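Local structure of cutm, flavoprotein of carbon monoxide dehydrogenase (Hydrogenophaga pseudoflava, 1FFV) at residues Arg61-Glu66 with Ala74-Asn79; Gly114-Gly119 with Glu165-Ile170; Arg145-Asp150 with Met158-Glu163. The protein serves as the FAD-binding flavoprotein subunit of carbon monoxide dehydrogenase and probably passes electrons from CO oxidation through its flavin to an external acceptor. All coordinates share one frame; numbering follows the deposited sequence.

Contact 1 of 3, residues Arg61-Glu66 with Ala74-Asn79; sequences RGIREE and AMTVEN
R61 lays its guanidinium over the side chain of M75, with CB of M75 under one face of the flat group and 3.7 Å from NH1. The arginine runs extended from CG to NE, which carries its head past the backbone of 74-79. NH2 passes 4.1 Å from M75 CE and takes the main polar partner of the group, the carbonyl oxygen of N55. At G62, with positive phi (103°), the link becomes a water: it accepts from G62 N at 2.9 Å and donates to T76 OG1 at 2.8 Å. The same hydroxyl is bonded to the carbonyl of G73. These residues flank a beta hairpin, in which strand 63-66, at the edge of a five-stranded antiparallel sheet, pairs with strand 69-73. The chain then leaves the sheet through A74-T76, and V77 is the N-cap of helix 78-83. I63, the first strand residue, sends CD1 to within 4.0 Å of T76 CG2, the two side chains crossing at about a right angle, while I86 and V87 of helix 85-90 also pack on the isoleucine.

Contact 2 of 3, residues Gly114-Gly119 with Glu165-Ile170; sequences GDIAHG and EVMVEI. Unlike the reference sequence in segment 114-119: G119 (reference Asn). With FAD (flavin-adenine dinucleotide), chain J.
Helix 112-117 and strand 166-173 form part of the FAD pocket of the molybdopterin-dehydrogenase flavoprotein family, meeting through I116, M167 and I170 while each also holds the cofactor. I116 faces both strand residues and gives one branch to each. Its CG2, anti to the backbone N, touches M167 CE at 4.0 Å, the side chains crossing at about a right angle. Its longer branch turns the other way, and CD1 comes within 4.1 Å of I170 CG1 as the two isoleucines slide past each other in opposite directions. M167 is stretched out to SD (chi1 -175°) and bends only at chi3, which places the methyl against the helix. F136 of strand 135-140 packs against all three side chains, and F152 adds to the cover over I116 and M167, so the junction is wholly buried.

On the helix side, the backbone at G114, which has no side chain, lies close to the diphosphate: G114 C is 3.2 Å from FAD O5'. A117 offers its methyl to the adenosine, CB standing 3.3 Å from O4B. Nearer the flavin, D115 OD2 accepts a hydrogen bond from the ribityl O2' and makes a weak one with N1, while OD1 is held by the backbone N of H125. K29, L30 and T111 are among the other residues bonded to FAD. Both hydrogen bonds from the strand to adenine come from the backbone of M167, whose two polar groups match the donor and acceptor pattern of the base edge: M167 O accepts from N6A at 2.9 Å, and M167 N donates to N1A at 2.7 Å, with an N-H...N angle of 156°.

Contact 3 of 3, residues Arg145-Asp150 with Met158-Glu163; sequences RTVPAD and MTLLEE
NH1 of R145 is the polar atom on which this contact turns: it lies near the carbonyl O of L160 and the carboxylate of E162, and its salt bridge is to E165, just beyond the second segment. L160 O lies at the edge of the guanidinium, near its plane, 3.6 Å from NH1 and 4.1 Å from NH2, an approach too long for a clear bond but favourable for the positive group. E162 OE1 stands 4.2 Å from NH1 and well out of the plane, so the two attract as charges without an N-H aimed at the oxygen. E165 OE1 also accepts from the backbone N of E162, so a single carboxylate oxygen ties the arginine to the turn that carries the second acid. The arginine gets there by a bend at chi3 (-99°), after CG has been set between the backbone N and the carbonyl carbon.

Beside this charged end the contact is apolar. V147 meets L160 flank to branch, CB to CD2 at 4.4 Å, a loose touch that F152 completes by packing on both side chains. The backbones stay apart, CA of V147 and CA of L160 being 8.1 Å from each other, and side chains do the bridging. An ST turn shapes the second segment: T159 OG1 accepts from L161 N at 3.2 Å, N-H...O angle 148°, as the chain leaves its short strand.

Strand 143-148 is an outermost strand of the five-stranded antiparallel sheet, pairing with strand 135-140 through R145 to L138 and V147 to F136. Strand 158-159 belongs to a separate two-stranded ribbon with 153-155, and residues 160-162, just after it, lie beside strand 143-148, with L161 against L138 of strand 135-140.

Overall arrangement
Contact 2 lies between the other two and gives the pocket most of the residues the three contacts supply. Its centre is about 12 Å from that of contact 1, to which it is tied by a probable hydrogen bond from A74 N to V168 O at 2.9 Å. Contact 3 lies closer, about 8 Å centre to centre, and is nested inside the chain loop that contact 2 closes. There R145 NH1 meets E165 OE1 at 2.9 Å, and A117 CB packs on L161 CD2 at 3.8 Å. Contacts 1 and 3 never touch, their nearest atoms being about 9 Å apart, yet all three reach one sheet. Each lends the FAD pocket at least one residue: A74 from contact 1, six including D115 and M167 from contact 2, and L161 from contact 3.

Contact 1 of 3, residues Arg61-Glu66 with Ala74-Asn79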
loop_
_atom_site.group_PDB
_atom_site.type_symbol
_atom_site.label_atom_id
_atom_site.label_comp_id
_atom_site.label_asym_id
_atom_site.label_seq_id
_atom_site.Cartn_x
_atom_site.Cartn_y
_atom_site.Cartn_z
ATOM N N ARG C 61 -21.927 42.596 17.619
ATOM C CA ARG C 61 -22.516 42.331 16.310
ATOM C C ARG C 61 -23.770 43.154 16.038
ATOM O O ARG C 61 -24.348 43.751 16.947
ATOM C CB ARG C 61 -22.837 40.839 16.183
ATOM C CG ARG C 61 -21.624 39.957 16.414
ATOM C CD ARG C 61 -21.906 38.480 16.233
ATOM N NE ARG C 61 -20.679 37.693 16.407
ATOM C CZ ARG C 61 -19.638 37.697 15.567
ATOM N NH1 ARG C 61 -19.653 38.454 14.470
ATOM N NH2 ARG C 61 -18.585 36.918 15.809
ATOM N N GLY C 62 -24.170 43.207 14.772
ATOM C CA GLY C 62 -25.360 43.949 14.411
ATOM C C GLY C 62 -25.115 45.293 13.764
ATOM O O GLY C 62 -24.117 45.962 14.024
ATOM N N ILE C 63 -26.036 45.665 12.887
ATOM C CA ILE C 63 -25.996 46.935 12.176
ATOM C C ILE C 63 -27.368 47.573 12.390
ATOM O O ILE C 63 -28.387 47.034 11.951
ATOM C CB ILE C 63 -25.758 46.718 10.664
ATOM C CG1 ILE C 63 -24.364 46.125 10.432
ATOM C CG2 ILE C 63 -25.944 48.026 9.897
ATOM C CD1 ILE C 63 -24.116 45.672 9.002
ATOM N N ARG C 64 -27.398 48.705 13.086
ATOM C CA ARG C 64 -28.665 49.380 13.357
ATOM C C ARG C 64 -28.593 50.882 13.162
ATOM O O ARG C 64 -27.553 51.421 12.797
ATOM C CB ARG C 64 -29.125 49.064 14.781
ATOM C CG ARG C 64 -28.122 49.459 15.852
ATOM C CD ARG C 64 -28.283 48.592 17.093
ATOM N NE ARG C 64 -27.006 47.989 17.478
ATOM C CZ ARG C 64 -26.325 48.316 18.572
ATOM N NH1 ARG C 64 -26.803 49.238 19.399
ATOM N NH2 ARG C 64 -25.150 47.747 18.823
ATOM N N GLU C 65 -29.717 51.547 13.406
ATOM C CA GLU C 65 -29.814 52.995 13.281
ATOM C C GLU C 65 -30.356 53.641 14.548
ATOM O O GLU C 65 -31.349 53.187 15.125
ATOM C CB GLU C 65 -30.709 53.384 12.103
ATOM C CG GLU C 65 -30.147 53.039 10.736
ATOM C CD GLU C 65 -30.993 53.604 9.610
ATOM O OE1 GLU C 65 -31.977 52.942 9.220
ATOM O OE2 GLU C 65 -30.680 54.718 9.125
ATOM N N GLU C 66 -29.657 54.676 14.997
ATOM C CA GLU C 66 -30.049 55.442 16.167
ATOM C C GLU C 66 -30.102 56.883 15.676
ATOM O O GLU C 66 -29.073 57.551 15.541
ATOM C CB GLU C 66 -29.031 55.274 17.291
ATOM C CG GLU C 66 -28.979 53.856 17.850
ATOM C CD GLU C 66 -27.991 53.690 19.001
ATOM O OE1 GLU C 66 -27.611 54.703 19.634
ATOM O OE2 GLU C 66 -27.604 52.534 19.280
ATOM N N ALA C 74 -18.471 46.217 15.951
ATOM C CA ALA C 74 -17.054 46.037 15.634
ATOM C C ALA C 74 -16.761 44.695 14.971
ATOM O O ALA C 74 -15.857 44.597 14.136
ATOM C CB ALA C 74 -16.207 46.195 16.887
ATOM N N MET C 75 -17.526 43.667 15.339
ATOM C CA MET C 75 -17.338 42.331 14.791
ATOM C C MET C 75 -18.087 42.044 13.488
ATOM O O MET C 75 -18.175 40.889 13.053
ATOM C CB MET C 75 -17.650 41.270 15.846
ATOM C CG MET C 75 -16.578 41.142 16.921
ATOM S SD MET C 75 -14.948 40.774 16.227
ATOM C CE MET C 75 -15.058 39.051 16.037
ATOM N N THR C 76 -18.635 43.091 12.873
ATOM C CA THR C 76 -19.323 42.924 11.603
ATOM C C THR C 76 -18.272 42.484 10.589
ATOM O O THR C 76 -17.218 43.096 10.450
ATOM C CB THR C 76 -19.960 44.237 11.093
ATOM O OG1 THR C 76 -20.967 44.670 12.013
ATOM C CG2 THR C 76 -20.590 44.031 9.718
ATOM N N VAL C 77 -18.577 41.405 9.892
ATOM C CA VAL C 77 -17.695 40.842 8.888
ATOM C C VAL C 77 -17.787 41.659 7.580
ATOM O O VAL C 77 -18.849 42.210 7.263
ATOM C CB VAL C 77 -18.061 39.338 8.733
ATOM C CG1 VAL C 77 -18.298 38.948 7.294
ATOM C CG2 VAL C 77 -17.009 38.481 9.414
ATOM N N GLU C 78 -16.676 41.759 6.845
ATOM C CA GLU C 78 -16.641 42.537 5.600
ATOM C C GLU C 78 -17.794 42.282 4.615
ATOM O O GLU C 78 -18.363 43.234 4.074
ATOM C CB GLU C 78 -15.294 42.378 4.887
ATOM C CG GLU C 78 -14.059 42.849 5.679
ATOM C CD GLU C 78 -13.995 44.370 5.882
ATOM O OE1 GLU C 78 -13.136 44.829 6.665
ATOM O OE2 GLU C 78 -14.785 45.114 5.257
ATOM N N ASN C 79 -18.146 41.014 4.392
ATOM C CA ASN C 79 -19.238 40.671 3.476
ATOM C C ASN C 79 -20.621 41.106 3.981
ATOM O O ASN C 79 -21.530 41.354 3.189
ATOM C CB ASN C 79 -19.246 39.174 3.159
ATOM C CG ASN C 79 -18.183 38.781 2.146
ATOM O OD1 ASN C 79 -17.684 37.655 2.196
ATOM N ND2 ASN C 79 -17.844 39.678 1.227
HETATM O O HOH W 1 -23.042 42.731 12.147
#

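Contact 2 of 3, residues Gly114-Gly119 with Glu165-Ile170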
loop_
_atom_site.group_PDB
_atom_site.type_symbol
_atom_site.label_atom_id
_atom_site.label_comp_id
_atom_site.label_asym_id
_atom_site.label_seq_id
_atom_site.Cartn_x
_atom_site.Cartn_y
_atom_site.Cartn_z
ATOM N N GLY C 114 -11.591 45.048 13.291
ATOM C CA GLY C 114 -10.224 44.551 13.283
ATOM C C GLY C 114 -9.373 45.274 12.250
ATOM O O GLY C 114 -8.184 45.540 12.462
ATOM N N ASP C 115 -9.998 45.610 11.126
ATOM C CA ASP C 115 -9.313 46.309 10.046
ATOM C C ASP C 115 -8.882 47.681 10.547
ATOM O O ASP C 115 -7.817 48.175 10.185
ATOM C CB ASP C 115 -10.248 46.457 8.831
ATOM C CG ASP C 115 -9.506 46.849 7.562
ATOM O OD1 ASP C 115 -9.223 48.056 7.378
ATOM O OD2 ASP C 115 -9.211 45.945 6.745
ATOM N N ILE C 116 -9.717 48.296 11.380
ATOM C CA ILE C 116 -9.402 49.607 11.931
ATOM C C ILE C 116 -8.421 49.485 13.100
ATOM O O ILE C 116 -7.390 50.145 13.121
ATOM C CB ILE C 116 -10.698 50.368 12.350
ATOM C CG1 ILE C 116 -11.543 50.668 11.103
ATOM C CG2 ILE C 116 -10.349 51.673 13.054
ATOM C CD1 ILE C 116 -12.911 51.247 11.385
ATOM N N ALA C 117 -8.709 48.594 14.035
ATOM C CA ALA C 117 -7.845 48.402 15.200
ATOM C C ALA C 117 -6.394 48.014 14.876
ATOM O O ALA C 117 -5.468 48.387 15.603
ATOM C CB ALA C 117 -8.468 47.379 16.141
ATOM N N HIS C 118 -6.207 47.270 13.788
ATOM C CA HIS C 118 -4.884 46.818 13.359
ATOM C C HIS C 118 -3.949 48.018 13.086
ATOM O O HIS C 118 -2.741 47.941 13.317
ATOM C CB HIS C 118 -5.034 45.909 12.130
ATOM C CG HIS C 118 -3.772 45.209 11.723
ATOM N ND1 HIS C 118 -2.946 44.571 12.623
ATOM C CD2 HIS C 118 -3.199 45.047 10.506
ATOM C CE1 HIS C 118 -1.917 44.046 11.978
ATOM N NE2 HIS C 118 -2.047 44.321 10.692
ATOM N N GLY C 119 -4.519 49.130 12.625
ATOM C CA GLY C 119 -3.737 50.337 12.382
ATOM C C GLY C 119 -2.694 50.277 11.286
ATOM O O GLY C 119 -1.732 51.040 11.286
ATOM N N GLU C 165 -8.752 48.031 26.384
ATOM C CA GLU C 165 -10.022 48.410 25.770
ATOM C C GLU C 165 -10.436 47.485 24.634
ATOM O O GLU C 165 -9.605 46.806 24.030
ATOM C CB GLU C 165 -9.970 49.842 25.241
ATOM C CG GLU C 165 -9.952 50.921 26.293
ATOM C CD GLU C 165 -9.826 52.292 25.677
ATOM O OE1 GLU C 165 -8.927 52.476 24.835
ATOM O OE2 GLU C 165 -10.625 53.185 26.016
ATOM N N VAL C 166 -11.735 47.487 24.345
ATOM C CA VAL C 166 -12.318 46.690 23.278
ATOM C C VAL C 166 -13.188 47.633 22.446
ATOM O O VAL C 166 -14.052 48.322 23.000
ATOM C CB VAL C 166 -13.223 45.570 23.855
ATOM C CG1 VAL C 166 -13.916 44.800 22.734
ATOM C CG2 VAL C 166 -12.411 44.629 24.719
ATOM N N MET C 167 -12.931 47.719 21.140
ATOM C CA MET C 167 -13.763 48.570 20.294
ATOM C C MET C 167 -15.082 47.840 20.162
ATOM O O MET C 167 -15.114 46.701 19.714
ATOM C CB MET C 167 -13.169 48.801 18.900
ATOM C CG MET C 167 -13.998 49.806 18.074
ATOM S SD MET C 167 -13.406 50.144 16.402
ATOM C CE MET C 167 -11.909 51.060 16.733
ATOM N N VAL C 168 -16.159 48.495 20.588
ATOM C CA VAL C 168 -17.498 47.913 20.554
ATOM C C VAL C 168 -18.265 48.122 19.245
ATOM O O VAL C 168 -18.814 47.172 18.679
ATOM C CB VAL C 168 -18.339 48.427 21.754
ATOM C CG1 VAL C 168 -19.807 48.033 21.608
ATOM C CG2 VAL C 168 -17.772 47.868 23.050
ATOM N N GLU C 169 -18.280 49.356 18.753
ATOM C CA GLU C 169 -19.012 49.659 17.531
ATOM C C GLU C 169 -18.465 50.866 16.782
ATOM O O GLU C 169 -17.740 51.696 17.341
ATOM C CB GLU C 169 -20.489 49.892 17.871
ATOM C CG GLU C 169 -20.695 50.931 18.968
ATOM C CD GLU C 169 -22.129 51.013 19.477
ATOM O OE1 GLU C 169 -22.666 52.142 19.549
ATOM O OE2 GLU C 169 -22.708 49.961 19.835
ATOM N N ILE C 170 -18.810 50.943 15.503
ATOM C CA ILE C 170 -18.395 52.042 14.652
ATOM C C ILE C 170 -19.648 52.847 14.308
ATOM O O ILE C 170 -20.588 52.340 13.689
ATOM C CB ILE C 170 -17.680 51.537 13.359
ATOM C CG1 ILE C 170 -16.307 50.932 13.700
ATOM C CG2 ILE C 170 -17.499 52.681 12.370
ATOM C CD1 ILE C 170 -16.346 49.512 14.210
HETATM P PA FAD J . -7.520 40.399 13.706
HETATM O O1A FAD J . -7.874 39.817 15.011
HETATM O O2A FAD J . -6.787 39.671 12.828
HETATM O O5B FAD J . -6.735 41.609 14.094
HETATM C C5B FAD J . -7.291 42.577 14.961
HETATM C C4B FAD J . -6.147 43.415 15.517
HETATM O O4B FAD J . -6.835 44.520 16.179
HETATM C C3B FAD J . -5.381 42.824 16.671
HETATM O O3B FAD J . -4.271 43.533 17.091
HETATM C C2B FAD J . -6.517 42.676 17.659
HETATM O O2B FAD J . -6.031 42.390 18.927
HETATM C C1B FAD J . -7.169 44.019 17.554
HETATM N N9A FAD J . -8.621 44.041 17.548
HETATM C C8A FAD J . -9.467 43.334 16.731
HETATM N N7A FAD J . -10.750 43.584 16.978
HETATM C C5A FAD J . -10.735 44.489 18.008
HETATM C C6A FAD J . -11.812 45.160 18.721
HETATM N N6A FAD J . -13.082 44.980 18.480
HETATM N N1A FAD J . -11.392 46.010 19.701
HETATM C C2A FAD J . -10.087 46.229 19.982
HETATM N N3A FAD J . -9.040 45.667 19.382
HETATM C C4A FAD J . -9.412 44.805 18.391
HETATM N N1 FAD J . -7.364 44.547 4.593
HETATM C C2 FAD J . -7.630 45.633 3.882
HETATM O O2 FAD J . -8.038 46.622 4.396
HETATM N N3 FAD J . -7.450 45.691 2.479
HETATM C C4 FAD J . -6.984 44.614 1.775
HETATM O O4 FAD J . -6.846 44.701 0.571
HETATM C C4X FAD J . -6.681 43.415 2.539
HETATM N N5 FAD J . -6.221 42.333 1.905
HETATM C C5X FAD J . -5.954 41.236 2.661
HETATM C C6 FAD J . -5.473 40.113 1.985
HETATM C C7 FAD J . -5.173 38.964 2.644
HETATM C C7M FAD J . -4.651 37.769 1.885
HETATM C C8 FAD J . -5.355 38.880 4.069
HETATM C C8M FAD J . -5.027 37.615 4.827
HETATM C C9 FAD J . -5.842 39.996 4.766
HETATM C C9A FAD J . -6.140 41.161 4.071
HETATM N N10 FAD J . -6.634 42.331 4.716
HETATM C C10 FAD J . -6.900 43.431 3.986
HETATM C "C1'" FAD J . -6.874 42.299 6.196
HETATM C "C2'" FAD J . -8.301 42.054 6.877
HETATM O "O2'" FAD J . -8.768 43.022 5.976
HETATM C "C3'" FAD J . -7.519 42.254 8.160
HETATM O "O3'" FAD J . -8.273 41.021 8.115
HETATM C "C4'" FAD J . -8.229 42.377 9.492
HETATM O "O4'" FAD J . -7.275 43.460 9.240
HETATM C "C5'" FAD J . -7.576 42.480 10.875
HETATM O "O5'" FAD J . -9.166 42.319 11.074
HETATM P P FAD J . -9.597 41.051 11.814
HETATM O O1P FAD J . -11.122 41.227 11.993
HETATM O O2P FAD J . -9.262 39.877 11.160
HETATM O O3P FAD J . -8.862 41.011 13.090
#

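Contact 3 of 3, residues Arg145-Asp150 with Met158-Glu163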
loop_
_atom_site.group_PDB
_atom_site.type_symbol
_atom_site.label_atom_id
_atom_site.label_comp_id
_atom_site.label_asym_id
_atom_site.label_seq_id
_atom_site.Cartn_x
_atom_site.Cartn_y
_atom_site.Cartn_z
ATOM N N ARG C 145 -15.950 55.309 25.981
ATOM C CA ARG C 145 -15.481 56.595 25.487
ATOM C C ARG C 145 -15.556 56.509 23.973
ATOM O O ARG C 145 -15.353 55.435 23.395
ATOM C CB ARG C 145 -14.034 56.871 25.926
ATOM C CG ARG C 145 -12.980 56.014 25.230
ATOM C CD ARG C 145 -11.634 56.050 25.930
ATOM N NE ARG C 145 -10.689 56.969 25.304
ATOM C CZ ARG C 145 -9.483 56.630 24.841
ATOM N NH1 ARG C 145 -9.043 55.379 24.911
ATOM N NH2 ARG C 145 -8.685 57.566 24.354
ATOM N N THR C 146 -15.918 57.614 23.336
ATOM C CA THR C 146 -16.001 57.646 21.890
ATOM C C THR C 146 -14.936 58.580 21.338
ATOM O O THR C 146 -14.769 59.703 21.820
ATOM C CB THR C 146 -17.393 58.086 21.405
ATOM O OG1 THR C 146 -18.370 57.148 21.866
ATOM C CG2 THR C 146 -17.439 58.131 19.886
ATOM N N VAL C 147 -14.199 58.094 20.344
ATOM C CA VAL C 147 -13.146 58.870 19.710
ATOM C C VAL C 147 -13.389 58.931 18.204
ATOM O O VAL C 147 -13.994 58.015 17.632
ATOM C CB VAL C 147 -11.756 58.264 20.001
ATOM C CG1 VAL C 147 -11.433 58.397 21.489
ATOM C CG2 VAL C 147 -11.706 56.798 19.568
ATOM N N PRO C 148 -12.976 60.038 17.551
ATOM C CA PRO C 148 -13.160 60.199 16.105
ATOM C C PRO C 148 -12.141 59.417 15.281
ATOM O O PRO C 148 -11.017 59.175 15.729
ATOM C CB PRO C 148 -12.974 61.698 15.910
ATOM C CG PRO C 148 -11.918 62.012 16.904
ATOM C CD PRO C 148 -12.385 61.257 18.134
ATOM N N ALA C 149 -12.554 58.996 14.091
ATOM C CA ALA C 149 -11.668 58.279 13.183
ATOM C C ALA C 149 -10.528 59.244 12.858
ATOM O O ALA C 149 -9.356 58.870 12.886
ATOM C CB ALA C 149 -12.416 57.892 11.918
ATOM N N ASP C 150 -10.885 60.506 12.614
ATOM C CA ASP C 150 -9.908 61.549 12.310
ATOM C C ASP C 150 -9.181 61.931 13.599
ATOM O O ASP C 150 -9.567 62.861 14.293
ATOM C CB ASP C 150 -10.614 62.768 11.707
ATOM C CG ASP C 150 -9.667 63.919 11.433
ATOM O OD1 ASP C 150 -8.533 63.664 10.986
ATOM O OD2 ASP C 150 -10.054 65.086 11.660
ATOM N N MET C 158 -0.439 51.531 15.363
ATOM C CA MET C 158 -0.764 52.248 16.599
ATOM C C MET C 158 -2.009 53.127 16.493
ATOM O O MET C 158 -2.140 53.925 15.562
ATOM C CB MET C 158 0.415 53.125 17.019
ATOM C CG MET C 158 1.681 52.370 17.339
ATOM S SD MET C 158 3.016 53.537 17.668
ATOM C CE MET C 158 3.683 53.737 16.032
ATOM N N THR C 159 -2.905 52.994 17.467
ATOM C CA THR C 159 -4.130 53.788 17.500
ATOM C C THR C 159 -4.360 54.324 18.912
ATOM O O THR C 159 -3.587 54.048 19.825
ATOM C CB THR C 159 -5.376 52.963 17.082
ATOM O OG1 THR C 159 -5.671 51.997 18.093
ATOM C CG2 THR C 159 -5.152 52.250 15.751
ATOM N N LEU C 160 -5.440 55.078 19.089
ATOM C CA LEU C 160 -5.791 55.650 20.389
ATOM C C LEU C 160 -6.266 54.558 21.367
ATOM O O LEU C 160 -6.347 54.771 22.578
ATOM C CB LEU C 160 -6.876 56.708 20.189
ATOM C CG LEU C 160 -6.580 58.190 20.456
ATOM C CD1 LEU C 160 -5.132 58.555 20.255
ATOM C CD2 LEU C 160 -7.482 59.032 19.567
ATOM N N LEU C 161 -6.538 53.376 20.826
ATOM C CA LEU C 161 -6.999 52.230 21.602
ATOM C C LEU C 161 -5.989 51.861 22.693
ATOM O O LEU C 161 -4.794 51.760 22.437
ATOM C CB LEU C 161 -7.203 51.055 20.646
ATOM C CG LEU C 161 -8.173 49.905 20.878
ATOM C CD1 LEU C 161 -9.513 50.376 21.415
ATOM C CD2 LEU C 161 -8.344 49.205 19.528
ATOM N N GLU C 162 -6.479 51.706 23.918
ATOM C CA GLU C 162 -5.642 51.341 25.055
ATOM C C GLU C 162 -5.606 49.808 25.156
ATOM O O GLU C 162 -6.549 49.133 24.736
ATOM C CB GLU C 162 -6.229 51.952 26.334
ATOM C CG GLU C 162 -5.209 52.512 27.313
ATOM C CD GLU C 162 -4.476 53.735 26.788
ATOM O OE1 GLU C 162 -5.130 54.692 26.327
ATOM O OE2 GLU C 162 -3.234 53.750 26.855
ATOM N N GLU C 163 -4.531 49.261 25.723
ATOM C CA GLU C 163 -4.380 47.807 25.861
ATOM C C GLU C 163 -5.488 47.087 26.620
ATOM O O GLU C 163 -5.644 45.873 26.495
ATOM C CB GLU C 163 -3.040 47.464 26.501
ATOM C CG GLU C 163 -1.840 47.776 25.636
ATOM C CD GLU C 163 -0.560 47.193 26.206
ATOM O OE1 GLU C 163 -0.332 47.321 27.434
ATOM O OE2 GLU C 163 0.211 46.597 25.421
#